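Local coordinates for uncharacterized protein (PDB 3FD9), which acts as an anti-activator that holds the type III secretion regulon off by disrupting the self-association and DNA binding of the transcriptional activator ExsA, at residues Pro106-Trp110 / Trp239-Leu245; Cys218-Leu223 / Ala235-Trp239. All coordinates share one frame; numbering follows the deposited sequence.

Interaction 1 of 2, residues Pro106-Trp110 / Trp239-Leu245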
ATOM      1  N   PRO A 106      -1.842  -7.663 -21.722  1.00 29.71           N
ATOM      2  CA  PRO A 106      -0.758  -8.594 -22.069  1.00 30.72           C
ATOM      3  C   PRO A 106      -0.587  -8.724 -23.582  1.00 32.61           C
ATOM      4  O   PRO A 106       0.520  -8.606 -24.111  1.00 33.97           O
ATOM      5  CB  PRO A 106      -1.245  -9.922 -21.495  1.00 29.87           C
ATOM      6  CG  PRO A 106      -2.132  -9.521 -20.345  1.00 29.93           C
ATOM      7  CD  PRO A 106      -2.829  -8.271 -20.815  1.00 29.30           C
ATOM      8  N   VAL A 107      -1.693  -8.960 -24.275  1.00 31.48           N
ATOM      9  CA  VAL A 107      -1.671  -9.123 -25.720  1.00 32.67           C
ATOM     10  C   VAL A 107      -1.059  -7.916 -26.409  1.00 34.31           C
ATOM     11  O   VAL A 107      -0.307  -8.059 -27.374  1.00 36.75           O
ATOM     12  CB  VAL A 107      -3.082  -9.362 -26.272  1.00 32.11           C
ATOM     13  CG1 VAL A 107      -3.123  -9.105 -27.768  1.00 30.25           C
ATOM     14  CG2 VAL A 107      -3.533 -10.784 -25.939  1.00 33.20           C
ATOM     15  N   TYR A 108      -1.380  -6.727 -25.922  1.00 28.68           N
ATOM     16  CA  TYR A 108      -0.875  -5.513 -26.554  1.00 29.26           C
ATOM     17  C   TYR A 108       0.611  -5.349 -26.314  1.00 29.57           C
ATOM     18  O   TYR A 108       1.332  -4.875 -27.175  1.00 27.92           O
ATOM     19  CB  TYR A 108      -1.616  -4.272 -26.060  1.00 27.68           C
ATOM     20  CG  TYR A 108      -1.202  -3.026 -26.801  1.00 29.96           C
ATOM     21  CD1 TYR A 108      -1.949  -2.550 -27.878  1.00 32.72           C
ATOM     22  CD2 TYR A 108      -0.049  -2.340 -26.448  1.00 27.73           C
ATOM     23  CE1 TYR A 108      -1.567  -1.411 -28.570  1.00 26.57           C
ATOM     24  CE2 TYR A 108       0.342  -1.207 -27.132  1.00 28.92           C
ATOM     25  CZ  TYR A 108      -0.421  -0.747 -28.192  1.00 28.55           C
ATOM     26  OH  TYR A 108      -0.035   0.385 -28.865  1.00 34.12           O
ATOM     27  N   GLY A 109       1.068  -5.736 -25.132  1.00 27.79           N
ATOM     28  CA  GLY A 109       2.489  -5.706 -24.842  1.00 28.75           C
ATOM     29  C   GLY A 109       3.228  -6.653 -25.763  1.00 30.88           C
ATOM     30  O   GLY A 109       4.305  -6.347 -26.264  1.00 34.80           O
ATOM     31  N   TRP A 110       2.634  -7.816 -25.984  1.00 36.85           N
ATOM     32  CA  TRP A 110       3.195  -8.794 -26.902  1.00 36.66           C
ATOM     33  C   TRP A 110       3.191  -8.256 -28.336  1.00 36.94           C
ATOM     34  O   TRP A 110       4.228  -8.212 -28.984  1.00 38.57           O
ATOM     35  CB  TRP A 110       2.428 -10.112 -26.807  1.00 36.04           C
ATOM     36  CG  TRP A 110       2.937 -11.146 -27.729  1.00 37.93           C
ATOM     37  CD1 TRP A 110       3.918 -12.063 -27.477  1.00 37.88           C
ATOM     38  CD2 TRP A 110       2.506 -11.378 -29.073  1.00 36.51           C
ATOM     39  NE1 TRP A 110       4.120 -12.852 -28.583  1.00 38.99           N
ATOM     40  CE2 TRP A 110       3.264 -12.449 -29.577  1.00 36.36           C
ATOM     41  CE3 TRP A 110       1.550 -10.785 -29.898  1.00 36.42           C
ATOM     42  CZ2 TRP A 110       3.095 -12.939 -30.864  1.00 37.99           C
ATOM     43  CZ3 TRP A 110       1.383 -11.271 -31.180  1.00 39.35           C
ATOM     44  CH2 TRP A 110       2.155 -12.335 -31.652  1.00 42.39           C
ATOM     45  N   TRP A 239      -4.136 -19.679 -27.468  1.00 29.93           N
ATOM     46  CA  TRP A 239      -3.412 -18.648 -28.199  1.00 28.90           C
ATOM     47  C   TRP A 239      -2.451 -17.929 -27.267  1.00 28.95           C
ATOM     48  O   TRP A 239      -1.281 -17.745 -27.590  1.00 29.46           O
ATOM     49  CB  TRP A 239      -4.382 -17.643 -28.809  1.00 27.53           C
ATOM     50  CG  TRP A 239      -3.761 -16.763 -29.833  1.00 32.65           C
ATOM     51  CD1 TRP A 239      -3.645 -17.019 -31.162  1.00 33.56           C
ATOM     52  CD2 TRP A 239      -3.182 -15.468 -29.623  1.00 32.20           C
ATOM     53  NE1 TRP A 239      -3.020 -15.975 -31.795  1.00 29.98           N
ATOM     54  CE2 TRP A 239      -2.729 -15.006 -30.873  1.00 32.77           C
ATOM     55  CE3 TRP A 239      -2.999 -14.656 -28.499  1.00 28.40           C
ATOM     56  CZ2 TRP A 239      -2.103 -13.777 -31.034  1.00 33.09           C
ATOM     57  CZ3 TRP A 239      -2.374 -13.432 -28.662  1.00 31.12           C
ATOM     58  CH2 TRP A 239      -1.936 -13.005 -29.919  1.00 30.28           C
ATOM     59  N   LEU A 240      -2.956 -17.527 -26.105  1.00 32.97           N
ATOM     60  CA  LEU A 240      -2.165 -16.773 -25.144  1.00 32.62           C
ATOM     61  C   LEU A 240      -1.045 -17.644 -24.636  1.00 32.88           C
ATOM     62  O   LEU A 240       0.099 -17.211 -24.522  1.00 34.61           O
ATOM     63  CB  LEU A 240      -3.032 -16.335 -23.966  1.00 31.79           C
ATOM     64  CG  LEU A 240      -4.171 -15.365 -24.265  1.00 33.05           C
ATOM     65  CD1 LEU A 240      -5.016 -15.138 -23.015  1.00 35.69           C
ATOM     66  CD2 LEU A 240      -3.614 -14.062 -24.783  1.00 35.99           C
ATOM     67  N   HIS A 241      -1.393 -18.883 -24.323  1.00 31.86           N
ATOM     68  CA  HIS A 241      -0.440 -19.838 -23.782  1.00 32.03           C
ATOM     69  C   HIS A 241       0.760 -20.065 -24.706  1.00 33.27           C
ATOM     70  O   HIS A 241       1.901 -19.982 -24.278  1.00 34.82           O
ATOM     71  CB  HIS A 241      -1.142 -21.161 -23.492  1.00 33.19           C
ATOM     72  CG  HIS A 241      -0.349 -22.077 -22.619  1.00 33.94           C
ATOM     73  ND1 HIS A 241      -0.145 -23.404 -22.925  1.00 34.46           N
ATOM     74  CD2 HIS A 241       0.304 -21.852 -21.455  1.00 35.34           C
ATOM     75  CE1 HIS A 241       0.596 -23.960 -21.982  1.00 37.78           C
ATOM     76  NE2 HIS A 241       0.882 -23.040 -21.079  1.00 34.65           N
ATOM     77  N   GLU A 242       0.501 -20.341 -25.976  1.00 41.88           N
ATOM     78  CA  GLU A 242       1.572 -20.594 -26.931  1.00 44.27           C
ATOM     79  C   GLU A 242       2.501 -19.407 -27.098  1.00 44.45           C
ATOM     80  O   GLU A 242       3.497 -19.481 -27.819  1.00 46.57           O
ATOM     81  CB  GLU A 242       0.990 -20.990 -28.283  1.00 44.47           C
ATOM     82  CG  GLU A 242       0.675 -22.477 -28.393  1.00 49.60           C
ATOM     83  CD  GLU A 242      -0.433 -22.766 -29.378  1.00 56.53           C
ATOM     84  OE1 GLU A 242      -0.455 -22.131 -30.460  1.00 57.43           O
ATOM     85  OE2 GLU A 242      -1.280 -23.634 -29.068  1.00 56.21           O
ATOM     86  N   ARG A 243       2.170 -18.314 -26.423  1.00 29.72           N
ATOM     87  CA  ARG A 243       2.938 -17.085 -26.522  1.00 30.58           C
ATOM     88  C   ARG A 243       3.329 -16.611 -25.129  1.00 32.45           C
ATOM     89  O   ARG A 243       3.779 -15.475 -24.931  1.00 26.66           O
ATOM     90  CB  ARG A 243       2.130 -16.022 -27.262  1.00 28.65           C
ATOM     91  CG  ARG A 243       2.402 -15.985 -28.733  1.00 34.09           C
ATOM     92  CD  ARG A 243       1.254 -15.363 -29.504  1.00 28.91           C
ATOM     93  NE  ARG A 243       0.306 -16.365 -29.972  1.00 31.87           N
ATOM     94  CZ  ARG A 243       0.213 -16.777 -31.232  1.00 30.99           C
ATOM     95  NH1 ARG A 243       1.008 -16.269 -32.167  1.00 32.94           N
ATOM     96  NH2 ARG A 243      -0.679 -17.702 -31.559  1.00 32.41           N
ATOM     97  N   ASN A 244       3.146 -17.493 -24.155  1.00 36.18           N
ATOM     98  CA  ASN A 244       3.593 -17.204 -22.808  1.00 35.13           C
ATOM     99  C   ASN A 244       2.873 -15.985 -22.228  1.00 33.87           C
ATOM    100  O   ASN A 244       3.462 -15.202 -21.479  1.00 34.08           O
ATOM    101  CB  ASN A 244       5.101 -16.979 -22.816  1.00 35.98           C
ATOM    102  CG  ASN A 244       5.705 -17.049 -21.439  1.00 36.26           C
ATOM    103  OD1 ASN A 244       5.370 -17.935 -20.647  1.00 38.89           O
ATOM    104  ND2 ASN A 244       6.605 -16.113 -21.140  1.00 40.91           N
ATOM    105  N   LEU A 245       1.597 -15.830 -22.578  1.00 31.34           N
ATOM    106  CA  LEU A 245       0.787 -14.742 -22.030  1.00 29.06           C
ATOM    107  C   LEU A 245      -0.196 -15.261 -20.998  1.00 28.03           C
ATOM    108  O   LEU A 245      -0.998 -14.504 -20.457  1.00 29.77           O
ATOM    109  CB  LEU A 245       0.056 -13.970 -23.126  1.00 28.71           C
ATOM    110  CG  LEU A 245       0.951 -13.426 -24.236  1.00 29.67           C
ATOM    111  CD1 LEU A 245       0.096 -12.801 -25.331  1.00 32.17           C
ATOM    112  CD2 LEU A 245       1.978 -12.432 -23.709  1.00 33.51           C
TER
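The Schellman motif that ends helix 232-241 swings Arg243 and Leu245 against Trp110 of helix 96-115, while Trp239, on the last turn before it, meets the same indole. Backbone bonds from Leu245 N to Leu240 O and from Asn244 N to His241 O close the turn; asparagine, which tolerates a positive phi well, fills its C-prime position. With CG anti to the backbone N (chi1 179°), the flat Trp110 side chain extends to these residues. The CD methylene of Arg243 lies over a face of Trp110 in a CH-pi contact, 3.8 Å from the centroid of its six-membered ring. Trp239 presents an edge to the face of Trp110, the six-membered centroids 5.5 Å apart and the planes at 74°. Arg243 is steadied from its own segment: NE donates to Trp239 O over 3.2 Å, nearly straight at 168°, and the acceptor lies in the guanidinium plane. Besides satisfying a helix-end carbonyl, this bond holds the cationic group above the Trp239 indole. Deeper in, the short, branched Val107 crosses both Trp239 and Leu240 at about a right angle, its CG2 3.5 Å from Leu240 CD2 and 4.0 Å from Trp239 CZ3. Leu245 CD1 stands 3.9 Å from Trp110 CB, closing the apolar patch. Such a hydrophobic residue immediately after C-prime, turned back to pack, is typical of a Schellman-capped helix end.

Interaction 2 of 2, residues Cys218-Leu223 / Ala235-Trp239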
ATOM      1  N   CYS A 218      -6.427 -14.594 -35.279  1.00 58.65           N
ATOM      2  CA  CYS A 218      -6.780 -15.892 -34.707  1.00 59.01           C
ATOM      3  C   CYS A 218      -7.028 -15.821 -33.200  1.00 54.56           C
ATOM      4  O   CYS A 218      -7.639 -16.715 -32.625  1.00 54.47           O
ATOM      5  CB  CYS A 218      -5.762 -16.982 -35.080  1.00 62.66           C
ATOM      6  SG  CYS A 218      -4.126 -16.376 -35.513  1.00 73.57           S
ATOM      7  N   LEU A 219      -6.560 -14.754 -32.567  1.00 31.15           N
ATOM      8  CA  LEU A 219      -6.976 -14.454 -31.200  1.00 28.62           C
ATOM      9  C   LEU A 219      -8.347 -13.778 -31.178  1.00 28.11           C
ATOM     10  O   LEU A 219      -9.203 -14.117 -30.359  1.00 27.24           O
ATOM     11  CB  LEU A 219      -5.980 -13.536 -30.506  1.00 28.76           C
ATOM     12  CG  LEU A 219      -6.555 -12.951 -29.213  1.00 34.79           C
ATOM     13  CD1 LEU A 219      -6.801 -14.074 -28.214  1.00 32.91           C
ATOM     14  CD2 LEU A 219      -5.657 -11.869 -28.619  1.00 31.66           C
ATOM     15  N   TRP A 220      -8.553 -12.823 -32.080  1.00 34.42           N
ATOM     16  CA  TRP A 220      -9.778 -12.043 -32.069  1.00 33.93           C
ATOM     17  C   TRP A 220     -11.017 -12.845 -32.431  1.00 33.52           C
ATOM     18  O   TRP A 220     -12.045 -12.723 -31.772  1.00 30.22           O
ATOM     19  CB  TRP A 220      -9.669 -10.823 -32.979  1.00 35.29           C
ATOM     20  CG  TRP A 220     -10.360  -9.623 -32.397  1.00 38.01           C
ATOM     21  CD1 TRP A 220     -11.570  -9.114 -32.763  1.00 41.29           C
ATOM     22  CD2 TRP A 220      -9.889  -8.798 -31.318  1.00 40.55           C
ATOM     23  NE1 TRP A 220     -11.875  -8.017 -31.990  1.00 40.51           N
ATOM     24  CE2 TRP A 220     -10.858  -7.804 -31.099  1.00 41.14           C
ATOM     25  CE3 TRP A 220      -8.737  -8.800 -30.527  1.00 41.75           C
ATOM     26  CZ2 TRP A 220     -10.708  -6.824 -30.124  1.00 45.23           C
ATOM     27  CZ3 TRP A 220      -8.595  -7.821 -29.557  1.00 38.96           C
ATOM     28  CH2 TRP A 220      -9.570  -6.852 -29.367  1.00 39.16           C
ATOM     29  N   GLN A 221     -10.924 -13.652 -33.480  1.00 47.11           N
ATOM     30  CA  GLN A 221     -12.047 -14.487 -33.887  1.00 49.00           C
ATOM     31  C   GLN A 221     -12.716 -15.175 -32.685  1.00 48.61           C
ATOM     32  O   GLN A 221     -13.907 -14.965 -32.441  1.00 49.83           O
ATOM     33  CB  GLN A 221     -11.629 -15.478 -34.983  1.00 49.32           C
ATOM     34  CG  GLN A 221     -12.297 -16.849 -34.913  1.00 60.17           C
ATOM     35  CD  GLN A 221     -13.732 -16.847 -35.409  1.00 72.60           C
ATOM     36  OE1 GLN A 221     -14.157 -15.942 -36.134  1.00 76.59           O
ATOM     37  NE2 GLN A 221     -14.488 -17.871 -35.025  1.00 77.26           N
ATOM     38  N   PRO A 222     -11.953 -15.966 -31.909  1.00 38.71           N
ATOM     39  CA  PRO A 222     -12.536 -16.632 -30.740  1.00 37.03           C
ATOM     40  C   PRO A 222     -12.947 -15.647 -29.656  1.00 36.95           C
ATOM     41  O   PRO A 222     -13.902 -15.897 -28.930  1.00 37.85           O
ATOM     42  CB  PRO A 222     -11.386 -17.489 -30.209  1.00 37.66           C
ATOM     43  CG  PRO A 222     -10.391 -17.549 -31.310  1.00 37.19           C
ATOM     44  CD  PRO A 222     -10.526 -16.281 -32.065  1.00 38.93           C
ATOM     45  N   LEU A 223     -12.222 -14.544 -29.538  1.00 34.86           N
ATOM     46  CA  LEU A 223     -12.466 -13.602 -28.454  1.00 33.40           C
ATOM     47  C   LEU A 223     -13.867 -12.999 -28.569  1.00 34.06           C
ATOM     48  O   LEU A 223     -14.539 -12.757 -27.565  1.00 33.42           O
ATOM     49  CB  LEU A 223     -11.393 -12.505 -28.437  1.00 32.69           C
ATOM     50  CG  LEU A 223     -11.248 -11.732 -27.125  1.00 31.27           C
ATOM     51  CD1 LEU A 223     -10.762 -12.648 -26.024  1.00 27.19           C
ATOM     52  CD2 LEU A 223     -10.307 -10.563 -27.276  1.00 30.83           C
ATOM     53  N   ALA A 235      -9.808 -21.644 -26.951  1.00 43.58           N
ATOM     54  CA  ALA A 235      -9.102 -21.230 -28.156  1.00 42.93           C
ATOM     55  C   ALA A 235      -8.296 -19.962 -27.902  1.00 40.29           C
ATOM     56  O   ALA A 235      -7.223 -19.784 -28.470  1.00 40.76           O
ATOM     57  CB  ALA A 235     -10.069 -21.019 -29.299  1.00 44.83           C
ATOM     58  N   VAL A 236      -8.802 -19.075 -27.053  1.00 28.65           N
ATOM     59  CA  VAL A 236      -8.015 -17.898 -26.715  1.00 26.56           C
ATOM     60  C   VAL A 236      -7.034 -18.261 -25.614  1.00 25.48           C
ATOM     61  O   VAL A 236      -5.940 -17.708 -25.536  1.00 25.03           O
ATOM     62  CB  VAL A 236      -8.867 -16.653 -26.325  1.00 25.87           C
ATOM     63  CG1 VAL A 236     -10.265 -16.745 -26.910  1.00 25.81           C
ATOM     64  CG2 VAL A 236      -8.919 -16.465 -24.822  1.00 26.31           C
ATOM     65  N   GLN A 237      -7.412 -19.212 -24.771  1.00 32.81           N
ATOM     66  CA  GLN A 237      -6.477 -19.710 -23.767  1.00 32.47           C
ATOM     67  C   GLN A 237      -5.242 -20.241 -24.475  1.00 32.05           C
ATOM     68  O   GLN A 237      -4.126 -19.844 -24.165  1.00 32.99           O
ATOM     69  CB  GLN A 237      -7.119 -20.796 -22.898  1.00 33.74           C
ATOM     70  CG  GLN A 237      -6.381 -21.073 -21.593  1.00 33.48           C
ATOM     71  CD  GLN A 237      -5.290 -22.121 -21.752  1.00 37.30           C
ATOM     72  OE1 GLN A 237      -5.183 -22.772 -22.796  1.00 42.08           O
ATOM     73  NE2 GLN A 237      -4.486 -22.302 -20.712  1.00 36.97           N
ATOM     74  N   ALA A 238      -5.456 -21.116 -25.451  1.00 29.51           N
ATOM     75  CA  ALA A 238      -4.367 -21.736 -26.202  1.00 30.78           C
ATOM     76  C   ALA A 238      -3.500 -20.701 -26.907  1.00 32.11           C
ATOM     77  O   ALA A 238      -2.282 -20.835 -26.954  1.00 33.68           O
ATOM     78  CB  ALA A 238      -4.924 -22.715 -27.210  1.00 38.71           C
ATOM     79  N   TRP A 239      -4.136 -19.679 -27.468  1.00 29.93           N
ATOM     80  CA  TRP A 239      -3.412 -18.648 -28.199  1.00 28.90           C
ATOM     81  C   TRP A 239      -2.451 -17.929 -27.267  1.00 28.95           C
ATOM     82  O   TRP A 239      -1.281 -17.745 -27.590  1.00 29.46           O
ATOM     83  CB  TRP A 239      -4.382 -17.643 -28.809  1.00 27.53           C
ATOM     84  CG  TRP A 239      -3.761 -16.763 -29.833  1.00 32.65           C
ATOM     85  CD1 TRP A 239      -3.645 -17.019 -31.162  1.00 33.56           C
ATOM     86  CD2 TRP A 239      -3.182 -15.468 -29.623  1.00 32.20           C
ATOM     87  NE1 TRP A 239      -3.020 -15.975 -31.795  1.00 29.98           N
ATOM     88  CE2 TRP A 239      -2.729 -15.006 -30.873  1.00 32.77           C
ATOM     89  CE3 TRP A 239      -2.999 -14.656 -28.499  1.00 28.40           C
ATOM     90  CZ2 TRP A 239      -2.103 -13.777 -31.034  1.00 33.09           C
ATOM     91  CZ3 TRP A 239      -2.374 -13.432 -28.662  1.00 31.12           C
ATOM     92  CH2 TRP A 239      -1.936 -13.005 -29.919  1.00 30.28           C
TER
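Leu219 O accepts the helical bond of Leu223 N, and Ala235 O that of Trp239 N, each at 3.2 Å; these turns set the side chains that meet between helices 217-223 and 232-241. The two short segments run nearly antiparallel, at 155°, with their axes 9.0 Å apart at closest approach. Leu219 is the main wedge. Its CB sits over the six-membered ring of Trp239, 3.6 Å from the centroid and only 14° off the ring normal, a CH-pi contact close to the middle of the face. With CG anti to the backbone N (chi1 167°), the branched end reaches on across the indole, the two side chains crossing at about a right angle. CD2 continues over the indole toward its rim, 3.6 Å from Trp239 CZ3, while CD1 sits between the same ring and the valine, 3.8 Å from Val236 CB. Leucine suits the place since it supplies both a methylene for the ring and two methyls for its surroundings. Farther along, the ring of Pro222 packs its CB against Val236 CG1 at 3.6 Å and also touches the methyl of Ala235, a residue small enough to accept the pyrrolidine beside the helix. Having no N-H, Pro222 gives no backbone bond to the preceding turn, and the helix kinks there. Leu223 CD1 adds a looser contact to Val236. At the other end, Cys218 SG approaches the indole obliquely, 3.9 Å from Trp239 NE1, in a sulfur-aromatic contact. Gln237, pointing away, instead bonds Asp250 O. The joint between the helices therefore rests on shape and dispersion, with the indole face as the platform for Leu219, and the bonds that Leu219 O and Ala235 O accept stay within their own helices.

In the fold
Trp239 is common to both contacts, whose centres lie 10 Å apart, and its indole is sandwiched: Leu219 of interaction 2 covers one face and Arg243 of interaction 1 lies over the opposite one, as a cation-pi partner. The contacts also touch directly through Val107 CG2 and Leu219 CD2, 3.6 Å apart, so helices 96-115, 217-223 and 232-241 share one apolar core, to which Leu216 adds. Along the chain, interaction 2 is nested inside the loop closed by interaction 1. The nearby pair 218-223/235-239 is thus local to the C-terminal region, whereas 106-110/239-245 ties that region back across the long helices lying between in sequence.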